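Local coordinates for PDZ domain protein (Parabacteroides distasonis, PDB 4L8N) that is of unknown function but carries PDZ domains around a DUF4136 domain, binds magnesium, and may recognise peptides or proteins through the PDZ modules, at residues A[47-52]-A[83-88]; A[138-143]-A[257-262]; A[145-150]-A[178-183]; A[187-192]-A[245-250]. All coordinates share one frame; numbering follows the deposited sequence. Where two conformers were deposited one is given.

Interaction 1 of 4, residues A[47-52]-A[83-88]; sequences KYDVIE and ISNLSS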
loop_
_atom_site.group_PDB
_atom_site.type_symbol
_atom_site.label_atom_id
_atom_site.label_comp_id
_atom_site.label_asym_id
_atom_site.label_seq_id
_atom_site.Cartn_x
_atom_site.Cartn_y
_atom_site.Cartn_z
ATOM N N LYS A 47 16.394 -1.504 -24.261
ATOM C CA LYS A 47 15.237 -1.843 -23.441
ATOM C C LYS A 47 14.072 -0.904 -23.730
ATOM O O LYS A 47 14.279 0.313 -23.906
ATOM C CB LYS A 47 15.598 -1.693 -21.951
ATOM C CG LYS A 47 16.100 -2.930 -21.237
ATOM C CD LYS A 47 16.454 -2.525 -19.778
ATOM C CE LYS A 47 16.223 -3.603 -18.759
ATOM N NZ LYS A 47 17.333 -4.599 -18.748
ATOM N N TYR A 48 12.854 -1.473 -23.770
ATOM C CA TYR A 48 11.547 -0.809 -23.921
ATOM C C TYR A 48 11.323 -0.324 -25.355
ATOM O O TYR A 48 10.305 0.309 -25.627
ATOM C CB TYR A 48 11.295 0.284 -22.830
ATOM C CG TYR A 48 11.663 -0.232 -21.444
ATOM C CD1 TYR A 48 11.159 -1.447 -20.972
ATOM C CD2 TYR A 48 12.620 0.418 -20.669
ATOM C CE1 TYR A 48 11.590 -1.992 -19.763
ATOM C CE2 TYR A 48 13.038 -0.103 -19.446
ATOM C CZ TYR A 48 12.515 -1.306 -18.992
ATOM O OH TYR A 48 12.919 -1.820 -17.777
ATOM N N ASP A 49 12.186 -0.756 -26.297
ATOM C CA ASP A 49 11.996 -0.516 -27.723
ATOM C C ASP A 49 10.758 -1.259 -28.157
ATOM O O ASP A 49 10.483 -2.348 -27.621
ATOM C CB ASP A 49 13.211 -1.010 -28.554
ATOM C CG ASP A 49 14.328 -0.012 -28.773
ATOM O OD1 ASP A 49 14.186 1.144 -28.324
ATOM O OD2 ASP A 49 15.355 -0.391 -29.395
ATOM N N VAL A 50 10.005 -0.670 -29.116
ATOM C CA VAL A 50 8.786 -1.255 -29.673
ATOM C C VAL A 50 9.064 -1.743 -31.091
ATOM O O VAL A 50 9.455 -0.952 -31.953
ATOM C CB VAL A 50 7.599 -0.270 -29.632
ATOM C CG1 VAL A 50 6.381 -0.842 -30.352
ATOM C CG2 VAL A 50 7.242 0.087 -28.197
ATOM N N ILE A 51 8.865 -3.048 -31.330
ATOM C CA ILE A 51 9.010 -3.613 -32.674
ATOM C C ILE A 51 7.722 -3.270 -33.451
ATOM O O ILE A 51 6.640 -3.783 -33.136
ATOM C CB ILE A 51 9.322 -5.127 -32.686
ATOM C CG1 ILE A 51 10.618 -5.448 -31.896
ATOM C CG2 ILE A 51 9.361 -5.656 -34.143
ATOM C CD1 ILE A 51 10.927 -6.902 -31.777
ATOM N N GLU A 52 7.837 -2.342 -34.403
ATOM C CA GLU A 52 6.704 -1.888 -35.204
ATOM C C GLU A 52 6.497 -2.795 -36.413
ATOM O O GLU A 52 5.358 -3.143 -36.729
ATOM C CB GLU A 52 6.894 -0.427 -35.650
ATOM C CG GLU A 52 6.891 0.578 -34.508
ATOM C CD GLU A 52 5.547 0.955 -33.918
ATOM O OE1 GLU A 52 4.503 0.575 -34.496
ATOM O OE2 GLU A 52 5.542 1.660 -32.884
ATOM N N ILE A 83 11.880 -0.047 -35.536
ATOM C CA ILE A 83 11.743 0.226 -34.120
ATOM C C ILE A 83 11.186 1.620 -33.852
ATOM O O ILE A 83 11.435 2.549 -34.611
ATOM C CB ILE A 83 13.125 0.042 -33.407
ATOM C CG1 ILE A 83 13.683 -1.416 -33.482
ATOM C CG2 ILE A 83 13.117 0.567 -31.968
ATOM C CD1 ILE A 83 12.828 -2.580 -32.843
ATOM N N SER A 84 10.466 1.754 -32.730
ATOM C CA SER A 84 10.044 3.020 -32.168
ATOM C C SER A 84 10.352 3.013 -30.652
ATOM O O SER A 84 10.287 1.972 -29.979
ATOM C CB SER A 84 8.581 3.337 -32.465
ATOM O OG SER A 84 7.654 2.730 -31.582
ATOM N N ASN A 85 10.736 4.184 -30.148
ATOM C CA ASN A 85 11.016 4.456 -28.742
ATOM C C ASN A 85 10.821 5.963 -28.474
ATOM O O ASN A 85 10.237 6.673 -29.302
ATOM C CB ASN A 85 12.421 3.986 -28.368
ATOM C CG ASN A 85 13.505 4.535 -29.234
ATOM O OD1 ASN A 85 13.466 5.680 -29.667
ATOM N ND2 ASN A 85 14.473 3.708 -29.550
ATOM N N LEU A 86 11.317 6.448 -27.336
ATOM C CA LEU A 86 11.193 7.847 -26.925
ATOM C C LEU A 86 12.211 8.765 -27.643
ATOM O O LEU A 86 12.007 9.978 -27.671
ATOM C CB LEU A 86 11.308 7.958 -25.394
ATOM C CG LEU A 86 10.242 7.185 -24.569
ATOM C CD1 LEU A 86 10.531 7.296 -23.066
ATOM C CD2 LEU A 86 8.839 7.690 -24.862
ATOM N N SER A 87 13.270 8.196 -28.255
ATOM C CA SER A 87 14.261 8.953 -29.033
ATOM C C SER A 87 13.706 9.254 -30.421
ATOM O O SER A 87 13.779 10.404 -30.854
ATOM C CB SER A 87 15.578 8.192 -29.148
ATOM O OG SER A 87 16.553 8.690 -28.248
ATOM N N SER A 88 13.112 8.251 -31.108
ATOM C CA SER A 88 12.541 8.485 -32.435
ATOM C C SER A 88 11.229 7.705 -32.691
ATOM O O SER A 88 11.049 6.603 -32.176
ATOM C CB SER A 88 13.556 8.137 -33.521
ATOM O OG SER A 88 13.833 6.748 -33.511
#
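Ile83 packs against two residues of the 47-52 segment at once: its CG2 touches Asp49 CG at 3.5 Å, while CD1 reaches over to Ile51 CG1 at 3.7 Å. Next to it, Ser84 carries the polar half of the antiparallel pairing. Its backbone exchanges two hydrogen bonds with Val50, N to O and O to N, and Ser84 OG donates to Glu52 OE2 at 2.7 Å, meeting its anti lone pair. With Ser84 OG set between the backbone N and the carbonyl carbon (chi1 83°), the hydroxyl also comes within 3.6 Å of Val50 CB. Where the ladder ends, Asp49 and Asn85 lie side by side; Asn85 ND2 gives a nearly straight hydrogen bond to Asp49 OD1 (2.9 Å), which it meets from above the carboxylate plane. Asn85 OD1 meanwhile accepts from Ser87 N, an Asx turn, and from Ser88 N, an Asx motif. An alanine at Asn85 would probably leave Asp49 OD1 without this donor and Ser87 N and Ser88 N without their acceptor. In this PDZ sheet, strand 78-84 runs between 50-54 and 91-101; Val93 of the latter touches Ile83, and residues of strand 29-34 pack on Val50 and Ile51.

Interaction 2 of 4, residues A[138-143]-A[257-262]; sequences DGVDFG and RVLWEC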
loop_
_atom_site.group_PDB
_atom_site.type_symbol
_atom_site.label_atom_id
_atom_site.label_comp_id
_atom_site.label_asym_id
_atom_site.label_seq_id
_atom_site.Cartn_x
_atom_site.Cartn_y
_atom_site.Cartn_z
ATOM N N ASP A 138 -6.769 7.193 -20.059
ATOM C CA ASP A 138 -6.783 7.547 -21.490
ATOM C C ASP A 138 -5.678 6.753 -22.179
ATOM O O ASP A 138 -4.567 6.660 -21.652
ATOM C CB ASP A 138 -6.603 9.062 -21.700
ATOM C CG ASP A 138 -7.621 9.927 -20.975
ATOM O OD1 ASP A 138 -8.767 9.459 -20.766
ATOM O OD2 ASP A 138 -7.279 11.074 -20.621
ATOM N N GLY A 139 -6.001 6.173 -23.328
ATOM C CA GLY A 139 -5.084 5.330 -24.093
ATOM C C GLY A 139 -4.084 6.062 -24.966
ATOM O O GLY A 139 -3.752 5.578 -26.057
ATOM N N VAL A 140 -3.560 7.209 -24.471
ATOM C CA VAL A 140 -2.598 8.034 -25.173
ATOM C C VAL A 140 -1.221 7.374 -25.194
ATOM O O VAL A 140 -0.737 6.907 -24.164
ATOM C CB VAL A 140 -2.552 9.473 -24.607
ATOM C CG1 VAL A 140 -1.943 9.543 -23.210
ATOM C CG2 VAL A 140 -1.840 10.417 -25.567
ATOM N N ASP A 141 -0.578 7.360 -26.372
ATOM C CA ASP A 141 0.774 6.849 -26.517
ATOM C C ASP A 141 1.780 7.831 -25.870
ATOM O O ASP A 141 1.811 9.015 -26.217
ATOM C CB ASP A 141 1.128 6.582 -27.985
ATOM C CG ASP A 141 2.244 5.559 -28.085
ATOM O OD1 ASP A 141 3.428 5.954 -27.971
ATOM O OD2 ASP A 141 1.936 4.353 -28.135
ATOM N N PHE A 142 2.586 7.327 -24.914
ATOM C CA PHE A 142 3.609 8.097 -24.192
ATOM C C PHE A 142 4.703 8.619 -25.138
ATOM O O PHE A 142 5.386 9.579 -24.796
ATOM C CB PHE A 142 4.228 7.279 -23.030
ATOM C CG PHE A 142 3.319 7.049 -21.840
ATOM C CD1 PHE A 142 2.211 7.871 -21.610
ATOM C CD2 PHE A 142 3.598 6.050 -20.915
ATOM C CE1 PHE A 142 1.381 7.664 -20.504
ATOM C CE2 PHE A 142 2.772 5.860 -19.800
ATOM C CZ PHE A 142 1.669 6.671 -19.608
ATOM N N GLY A 143 4.822 8.026 -26.321
ATOM C CA GLY A 143 5.753 8.471 -27.355
ATOM C C GLY A 143 5.422 9.842 -27.937
ATOM O O GLY A 143 6.250 10.422 -28.637
ATOM N N ARG A 257 -3.294 16.911 -16.906
ATOM C CA ARG A 257 -3.557 15.472 -16.772
ATOM C C ARG A 257 -2.283 14.766 -16.352
ATOM O O ARG A 257 -1.246 14.933 -16.996
ATOM C CB ARG A 257 -4.077 14.895 -18.114
ATOM C CG ARG A 257 -4.232 13.377 -18.171
ATOM C CD ARG A 257 -4.715 12.900 -19.532
ATOM N NE ARG A 257 -3.754 13.205 -20.594
ATOM C CZ ARG A 257 -3.792 12.711 -21.829
ATOM N NH1 ARG A 257 -4.763 11.885 -22.194
ATOM N NH2 ARG A 257 -2.865 13.048 -22.712
ATOM N N VAL A 258 -2.356 13.988 -15.261
ATOM C CA VAL A 258 -1.220 13.197 -14.803
ATOM C C VAL A 258 -1.184 11.950 -15.673
ATOM O O VAL A 258 -2.156 11.179 -15.702
ATOM C CB VAL A 258 -1.264 12.877 -13.289
ATOM C CG1 VAL A 258 -0.112 11.952 -12.901
ATOM C CG2 VAL A 258 -1.224 14.160 -12.467
ATOM N N LEU A 259 -0.091 11.799 -16.440
ATOM C CA LEU A 259 0.096 10.676 -17.363
ATOM C C LEU A 259 0.559 9.436 -16.626
ATOM O O LEU A 259 0.058 8.338 -16.866
ATOM C CB LEU A 259 1.118 11.017 -18.463
ATOM C CG LEU A 259 0.836 12.219 -19.360
ATOM C CD1 LEU A 259 2.026 12.511 -20.200
ATOM C CD2 LEU A 259 -0.326 11.954 -20.308
ATOM N N TRP A 260 1.514 9.626 -15.732
ATOM C CA TRP A 260 2.181 8.567 -15.000
ATOM C C TRP A 260 2.651 9.113 -13.659
ATOM O O TRP A 260 3.172 10.251 -13.581
ATOM C CB TRP A 260 3.388 8.097 -15.854
ATOM C CG TRP A 260 4.175 6.924 -15.332
ATOM C CD1 TRP A 260 4.044 5.624 -15.721
ATOM C CD2 TRP A 260 5.339 6.979 -14.499
ATOM N NE1 TRP A 260 5.013 4.854 -15.133
ATOM C CE2 TRP A 260 5.816 5.656 -14.363
ATOM C CE3 TRP A 260 6.017 8.015 -13.833
ATOM C CZ2 TRP A 260 6.955 5.347 -13.620
ATOM C CZ3 TRP A 260 7.107 7.695 -13.043
ATOM C CH2 TRP A 260 7.595 6.383 -12.986
ATOM N N GLU A 261 2.449 8.301 -12.606
ATOM C CA GLU A 261 2.819 8.625 -11.237
ATOM C C GLU A 261 3.308 7.367 -10.563
ATOM O O GLU A 261 2.695 6.309 -10.706
ATOM C CB GLU A 261 1.619 9.253 -10.477
ATOM C CG GLU A 261 1.966 9.876 -9.122
ATOM C CD GLU A 261 0.855 10.612 -8.386
ATOM O OE1 GLU A 261 0.293 11.568 -8.961
ATOM O OE2 GLU A 261 0.593 10.281 -7.209
ATOM N N CYS A 262 4.452 7.472 -9.886
ATOM C CA CYS A 262 5.052 6.384 -9.132
ATOM C C CYS A 262 5.351 6.875 -7.736
ATOM O O CYS A 262 6.017 7.907 -7.557
ATOM C CB CYS A 262 6.293 5.818 -9.810
ATOM S SG CYS A 262 6.874 4.257 -9.084
#
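Phe142 and Leu259 slide past each other in opposite directions where the loop 138-143 meets the start of strand 258-268. This is the close-packed part of the contact. The far edge of the ring does the touching: Phe142 CZ lies 3.6 Å from Leu259 O, and Phe142 CE1 is 3.9 Å from Leu259 CB. Trp260 makes a lighter touch through CD1, 4.3 Å from Phe142 CE2. Tyr289 meets both aromatic rings, edge-to-face with Trp260, and the indole NE1 is hydrogen-bonded to Thr292 OG1.

At the other end the contact is more polar, and both loop residues there are partly exposed, though Arg257 itself is buried. Val140 and Arg257 come tip to tip, Val140 CG1 standing 3.7 Å from Arg257 NH2, while the same methyl is a looser 4.1 Å from Leu259 CD2. Asp138 takes the guanidinium at its edge: Arg257 NH1 donates to Asp138 OD2 at 3.1 Å, close to straight at 165°, and the carboxylate and guanidinium planes are turned 44° apart. A single oxygen is gripped, by a single nitrogen.

The other terminal nitrogen, NH2, forms a salt bridge with Asp250 OD2. Arg257 thus ties the loop to the end of strand 240-250, and the two carboxylates, Asp138 on NH1 and Asp250 on NH2, probably balance its buried positive charge and fix how the guanidinium is turned.

Interaction 3 of 4, residues A[145-150]-A[178-183]; sequences FKTFAF and TVDIAK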
loop_
_atom_site.group_PDB
_atom_site.type_symbol
_atom_site.label_atom_id
_atom_site.label_comp_id
_atom_site.label_asym_id
_atom_site.label_seq_id
_atom_site.Cartn_x
_atom_site.Cartn_y
_atom_site.Cartn_z
ATOM N N PHE A 145 5.122 12.511 -26.193
ATOM C CA PHE A 145 5.761 13.469 -25.299
ATOM C C PHE A 145 7.269 13.282 -25.364
ATOM O O PHE A 145 7.786 12.252 -24.946
ATOM C CB PHE A 145 5.192 13.273 -23.879
ATOM C CG PHE A 145 3.675 13.252 -23.870
ATOM C CD1 PHE A 145 2.946 14.438 -23.872
ATOM C CD2 PHE A 145 2.978 12.049 -23.918
ATOM C CE1 PHE A 145 1.546 14.419 -23.897
ATOM C CE2 PHE A 145 1.575 12.032 -23.975
ATOM C CZ PHE A 145 0.871 13.219 -23.960
ATOM N N LYS A 146 7.975 14.263 -25.924
ATOM C CA LYS A 146 9.410 14.147 -26.161
ATOM C C LYS A 146 10.293 15.030 -25.246
ATOM O O LYS A 146 11.494 14.763 -25.125
ATOM C CB LYS A 146 9.705 14.468 -27.642
ATOM C CG LYS A 146 8.973 13.569 -28.676
ATOM C CD LYS A 146 9.549 12.127 -28.786
ATOM C CE LYS A 146 9.060 11.384 -30.016
ATOM N NZ LYS A 146 9.631 10.008 -30.119
ATOM N N THR A 147 9.720 16.069 -24.622
ATOM C CA THR A 147 10.480 17.025 -23.815
ATOM C C THR A 147 9.893 17.213 -22.417
ATOM O O THR A 147 8.677 17.067 -22.193
ATOM C CB THR A 147 10.621 18.417 -24.528
ATOM O OG1 THR A 147 9.374 19.115 -24.550
ATOM C CG2 THR A 147 11.182 18.315 -25.941
ATOM N N PHE A 148 10.777 17.583 -21.476
ATOM C CA PHE A 148 10.378 17.787 -20.103
ATOM C C PHE A 148 11.108 18.956 -19.461
ATOM O O PHE A 148 12.083 19.478 -19.985
ATOM C CB PHE A 148 10.615 16.498 -19.291
ATOM C CG PHE A 148 12.066 16.127 -19.084
ATOM C CD1 PHE A 148 12.801 15.522 -20.103
ATOM C CD2 PHE A 148 12.686 16.339 -17.859
ATOM C CE1 PHE A 148 14.142 15.210 -19.925
ATOM C CE2 PHE A 148 14.023 16.015 -17.677
ATOM C CZ PHE A 148 14.739 15.438 -18.704
ATOM N N ALA A 149 10.595 19.366 -18.312
ATOM C CA ALA A 149 11.140 20.388 -17.436
ATOM C C ALA A 149 10.641 20.084 -16.037
ATOM O O ALA A 149 9.652 19.364 -15.884
ATOM C CB ALA A 149 10.728 21.780 -17.889
ATOM N N PHE A 150 11.345 20.570 -15.024
ATOM C CA PHE A 150 10.932 20.329 -13.651
ATOM C C PHE A 150 10.060 21.447 -13.167
ATOM O O PHE A 150 10.211 22.580 -13.619
ATOM C CB PHE A 150 12.153 20.149 -12.744
ATOM C CG PHE A 150 12.904 18.900 -13.133
ATOM C CD1 PHE A 150 12.487 17.649 -12.684
ATOM C CD2 PHE A 150 13.971 18.961 -14.020
ATOM C CE1 PHE A 150 13.153 16.488 -13.080
ATOM C CE2 PHE A 150 14.617 17.796 -14.442
ATOM C CZ PHE A 150 14.213 16.567 -13.956
ATOM N N THR A 178 14.235 14.863 -23.783
ATOM C CA THR A 178 15.142 15.994 -23.732
ATOM C C THR A 178 14.526 17.162 -22.924
ATOM O O THR A 178 13.299 17.328 -22.872
ATOM C CB THR A 178 15.582 16.360 -25.147
ATOM O OG1 THR A 178 16.387 17.529 -25.082
ATOM C CG2 THR A 178 14.413 16.538 -26.134
ATOM N N VAL A 179 15.397 17.924 -22.234
ATOM C CA VAL A 179 14.973 19.084 -21.445
ATOM C C VAL A 179 14.650 20.275 -22.392
ATOM O O VAL A 179 15.352 20.510 -23.391
ATOM C CB VAL A 179 16.025 19.496 -20.375
ATOM C CG1 VAL A 179 15.500 20.612 -19.479
ATOM C CG2 VAL A 179 16.490 18.315 -19.535
ATOM N N ASP A 180 13.568 20.999 -22.068
ATOM C CA ASP A 180 13.126 22.231 -22.711
ATOM C C ASP A 180 12.388 23.017 -21.644
ATOM O O ASP A 180 11.250 22.676 -21.340
ATOM C CB ASP A 180 12.250 21.950 -23.953
ATOM C CG ASP A 180 11.732 23.186 -24.689
ATOM O OD1 ASP A 180 12.415 24.239 -24.653
ATOM O OD2 ASP A 180 10.677 23.086 -25.338
ATOM N N ILE A 181 13.043 24.017 -21.023
ATOM C CA ILE A 181 12.420 24.795 -19.935
ATOM C C ILE A 181 11.363 25.760 -20.490
ATOM O O ILE A 181 10.411 26.113 -19.791
ATOM C CB ILE A 181 13.486 25.545 -19.074
ATOM C CG1 ILE A 181 14.506 24.564 -18.446
ATOM C CG2 ILE A 181 12.817 26.402 -17.971
ATOM C CD1 ILE A 181 15.822 25.231 -18.010
ATOM N N ALA A 182 11.528 26.167 -21.746
ATOM C CA ALA A 182 10.630 27.099 -22.412
ATOM C C ALA A 182 9.241 26.496 -22.658
ATOM O O ALA A 182 8.271 26.974 -22.072
ATOM C CB ALA A 182 11.246 27.563 -23.720
ATOM N N LYS A 183 9.134 25.446 -23.486
ATOM C CA LYS A 183 7.825 24.870 -23.801
ATOM C C LYS A 183 7.858 23.331 -23.662
ATOM O O LYS A 183 7.776 22.615 -24.670
ATOM C CB LYS A 183 7.392 25.315 -25.219
ATOM C CG LYS A 183 5.961 25.785 -25.297
ATOM C CD LYS A 183 5.603 26.234 -26.709
ATOM C CE LYS A 183 4.123 26.493 -26.888
ATOM N NZ LYS A 183 3.601 27.524 -25.946
HETATM O O HOH W 1 9.331 21.059 -26.640
#
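Thr178 and Phe148 are joined through the backbone, in a short parallel pairing of strands 147-150 and 178-179. Three hydrogen bonds make the ladder: Thr178 N to Lys146 O, Phe148 N to Thr178 O at 2.9 Å, and Asp180 N to Phe148 O at 3.0 Å. Two CA-H...O contacts fill in between them, from Thr147 CA to Thr178 O and from Val179 CA to Phe148 O.

Side-chain packing falls on both faces. On one, the Phe148 ring has Val179 CA over a face, offset toward the rim, and Phe148 CZ lies 3.5 Å from Val179 CG2. On the other, Thr147 and Thr178 lie side by side with their CG2 methyls 3.7 Å apart. Two further contacts set carbon against a carbonyl oxygen. Phe148 CG sits between its own backbone N and carbonyl carbon (chi1 68°); farther round the ring, Phe148 CD1 comes 3.3 Å from Thr178 O. Beyond it along the strand, Ala149 CB rests 3.6 Å from Asp180 O.

The polar side-chain link is indirect. One water bridges Thr147 OG1 at 2.9 Å and Asp180 OD2 at 2.8 Å, donating to the carboxylate. Thr147 OG1 is also hydrogen-bonded to Asp185 N.

The two strands are the ends of a beta-alpha-beta crossover through helix 158-175, whose Glu169 and Leu172 pack on Phe148. Strand 178-179 is outermost in the sheet within this chain, and 147-150 lies between it and strand 186-196, whose Ile188 also touches Phe148.

Interaction 4 of 4, residues A[187-192]-A[245-250]; sequences LIQTFY and GIRIID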
loop_
_atom_site.group_PDB
_atom_site.type_symbol
_atom_site.label_atom_id
_atom_site.label_comp_id
_atom_site.label_asym_id
_atom_site.label_seq_id
_atom_site.Cartn_x
_atom_site.Cartn_y
_atom_site.Cartn_z
ATOM N N LEU A 187 5.762 18.160 -17.541
ATOM C CA LEU A 187 6.276 18.763 -16.329
ATOM C C LEU A 187 6.517 17.647 -15.291
ATOM O O LEU A 187 5.622 16.819 -15.073
ATOM C CB LEU A 187 5.289 19.807 -15.818
ATOM C CG LEU A 187 5.785 20.711 -14.684
ATOM C CD1 LEU A 187 6.710 21.815 -15.227
ATOM C CD2 LEU A 187 4.588 21.325 -13.933
ATOM N N ILE A 188 7.726 17.594 -14.690
ATOM C CA ILE A 188 8.003 16.589 -13.655
ATOM C C ILE A 188 7.824 17.246 -12.279
ATOM O O ILE A 188 8.316 18.349 -12.042
ATOM C CB ILE A 188 9.371 15.840 -13.823
ATOM C CG1 ILE A 188 9.281 14.761 -14.931
ATOM C CG2 ILE A 188 9.769 15.119 -12.535
ATOM C CD1 ILE A 188 9.403 15.211 -16.256
ATOM N N GLN A 189 7.076 16.576 -11.402
ATOM C CA GLN A 189 6.791 17.021 -10.039
ATOM C C GLN A 189 7.116 15.915 -9.038
ATOM O O GLN A 189 6.774 14.755 -9.250
ATOM C CB GLN A 189 5.315 17.441 -9.912
ATOM C CG GLN A 189 5.010 18.382 -8.736
ATOM C CD GLN A 189 3.750 19.220 -8.955
ATOM O OE1 GLN A 189 2.606 18.729 -8.873
ATOM N NE2 GLN A 189 3.935 20.516 -9.237
ATOM N N THR A 190 7.799 16.269 -7.954
ATOM C CA THR A 190 8.107 15.272 -6.931
ATOM C C THR A 190 7.498 15.669 -5.626
ATOM O O THR A 190 7.382 16.853 -5.293
ATOM C CB THR A 190 9.595 14.967 -6.774
ATOM O OG1 THR A 190 10.344 16.168 -6.601
ATOM C CG2 THR A 190 10.125 14.177 -7.923
ATOM N N PHE A 191 7.065 14.653 -4.917
ATOM C CA PHE A 191 6.541 14.768 -3.582
ATOM C C PHE A 191 7.308 13.764 -2.696
ATOM O O PHE A 191 7.778 12.725 -3.164
ATOM C CB PHE A 191 5.014 14.593 -3.549
ATOM C CG PHE A 191 4.475 13.332 -4.179
ATOM C CD1 PHE A 191 4.430 13.188 -5.565
ATOM C CD2 PHE A 191 3.957 12.313 -3.393
ATOM C CE1 PHE A 191 3.884 12.040 -6.145
ATOM C CE2 PHE A 191 3.398 11.182 -3.973
ATOM C CZ PHE A 191 3.359 11.054 -5.345
ATOM N N TYR A 192 7.498 14.132 -1.439
ATOM C CA TYR A 192 8.256 13.340 -0.467
ATOM C C TYR A 192 7.807 13.682 0.940
ATOM O O TYR A 192 7.297 14.774 1.188
ATOM C CB TYR A 192 9.779 13.575 -0.621
ATOM C CG TYR A 192 10.147 15.037 -0.739
ATOM C CD1 TYR A 192 10.313 15.829 0.394
ATOM C CD2 TYR A 192 10.266 15.647 -1.986
ATOM C CE1 TYR A 192 10.585 17.192 0.291
ATOM C CE2 TYR A 192 10.582 17.001 -2.102
ATOM C CZ TYR A 192 10.736 17.771 -0.958
ATOM O OH TYR A 192 11.022 19.109 -1.052
ATOM N N GLY A 245 7.674 10.179 -4.306
ATOM C CA GLY A 245 6.926 10.064 -5.548
ATOM C C GLY A 245 7.415 10.922 -6.693
ATOM O O GLY A 245 8.020 11.980 -6.484
ATOM N N ILE A 246 7.166 10.430 -7.924
ATOM C CA ILE A 246 7.447 11.118 -9.187
ATOM C C ILE A 246 6.087 11.261 -9.903
ATOM O O ILE A 246 5.338 10.280 -10.020
ATOM C CB ILE A 246 8.537 10.414 -10.067
ATOM C CG1 ILE A 246 9.855 10.175 -9.294
ATOM C CG2 ILE A 246 8.802 11.176 -11.375
ATOM C CD1 ILE A 246 10.852 9.158 -9.976
ATOM N N ARG A 247 5.779 12.495 -10.348
ATOM C CA ARG A 247 4.553 12.827 -11.068
ATOM C C ARG A 247 4.932 13.359 -12.439
ATOM O O ARG A 247 5.715 14.310 -12.521
ATOM C CB ARG A 247 3.723 13.857 -10.274
ATOM C CG ARG A 247 2.215 13.770 -10.502
ATOM C CD ARG A 247 1.438 14.738 -9.611
ATOM N NE ARG A 247 0.680 14.057 -8.556
ATOM C CZ ARG A 247 0.919 14.182 -7.253
ATOM N NH1 ARG A 247 1.882 14.988 -6.822
ATOM N NH2 ARG A 247 0.189 13.509 -6.371
ATOM N N ILE A 248 4.425 12.711 -13.538
ATOM C CA ILE A 248 4.721 13.163 -14.923
ATOM C C ILE A 248 3.432 13.805 -15.492
ATOM O O ILE A 248 2.481 13.093 -15.842
ATOM C CB ILE A 248 5.320 12.058 -15.861
ATOM C CG1 ILE A 248 6.667 11.508 -15.325
ATOM C CG2 ILE A 248 5.425 12.565 -17.329
ATOM C CD1 ILE A 248 7.328 10.375 -16.169
ATOM N N ILE A 249 3.394 15.154 -15.532
ATOM C CA ILE A 249 2.195 15.902 -15.926
ATOM C C ILE A 249 2.261 16.397 -17.379
ATOM O O ILE A 249 3.171 17.140 -17.748
ATOM C CB ILE A 249 1.926 17.097 -14.941
ATOM C CG1 ILE A 249 1.885 16.650 -13.464
ATOM C CG2 ILE A 249 0.643 17.852 -15.304
ATOM C CD1 ILE A 249 2.779 17.453 -12.614
ATOM N N ASP A 250 1.237 16.037 -18.162
ATOM C CA ASP A 250 1.015 16.443 -19.552
ATOM C C ASP A 250 0.820 17.952 -19.646
ATOM O O ASP A 250 0.033 18.515 -18.879
ATOM C CB ASP A 250 -0.238 15.723 -20.077
ATOM C CG ASP A 250 -0.691 16.010 -21.500
ATOM O OD1 ASP A 250 0.046 16.708 -22.236
ATOM O OD2 ASP A 250 -1.784 15.519 -21.884
#
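Phe191 and Gly245 form the last of five pairs in an antiparallel beta ladder between strands 186-196 and 240-250. Backbone N and O of Leu187, Gln189 and Phe191 are each satisfied across it by those of Ile249, Arg247 and Gly245, giving six hydrogen bonds. The shortest, Arg247 N to Gln189 O, is 2.7 Å; Phe191 N to Gly245 O is the longest, at 3.2 Å. On one face, Ile188 CG1 and Ile248 CG1 run side by side at 4.2 Å; Leu172 of helix 158-175 packs on Ile188, and helix 274-285 packs on Ile246.

The opposite face is more polar. Arg247 NE is salt-bridged to Glu261, and in the conformer given its guanidinium lies flat, off-centre, on the Phe191 ring, centres 4.4 Å apart and planes at 23°. Gln189 OE1 accepts from Ser137 OG of the second subunit, while NE2 bonds Ser151 OG. An alanine at Phe191 would probably take away the flat support of the guanidinium in that conformer and open a gap over Gly245 CA. Phe191 CG sits between the backbone N and the carbonyl carbon (chi1 54°). The ring's other face lies against Gly245, whose CA makes a CH-pi contact 3.8 Å from the Phe191 ring centroid.

In the fold
Interactions 2, 3 and 4 share one mixed sheet in the DUF4136 region, whereas interaction 1 belongs to the separate PDZ sheet. Interaction 4 is the inner ladder: its strand 186-196 bonds to 147-150 of interaction 3, and 240-250 to 258-268 of interaction 2. Interactions 1 and 4 are only partly buried. Interaction 3, at the sheet's outer edge, is the more exposed and brings in water; interaction 2 is buried and joins a loop to the sheet by aromatic packing and a salt bridge. Phe145, from segment 145-150 of interaction 3, touches residues of interactions 2 and 4. Leu86 packs on Phe142 and Gly143, so interaction 1 meets interaction 2, their centres about 17 Å apart.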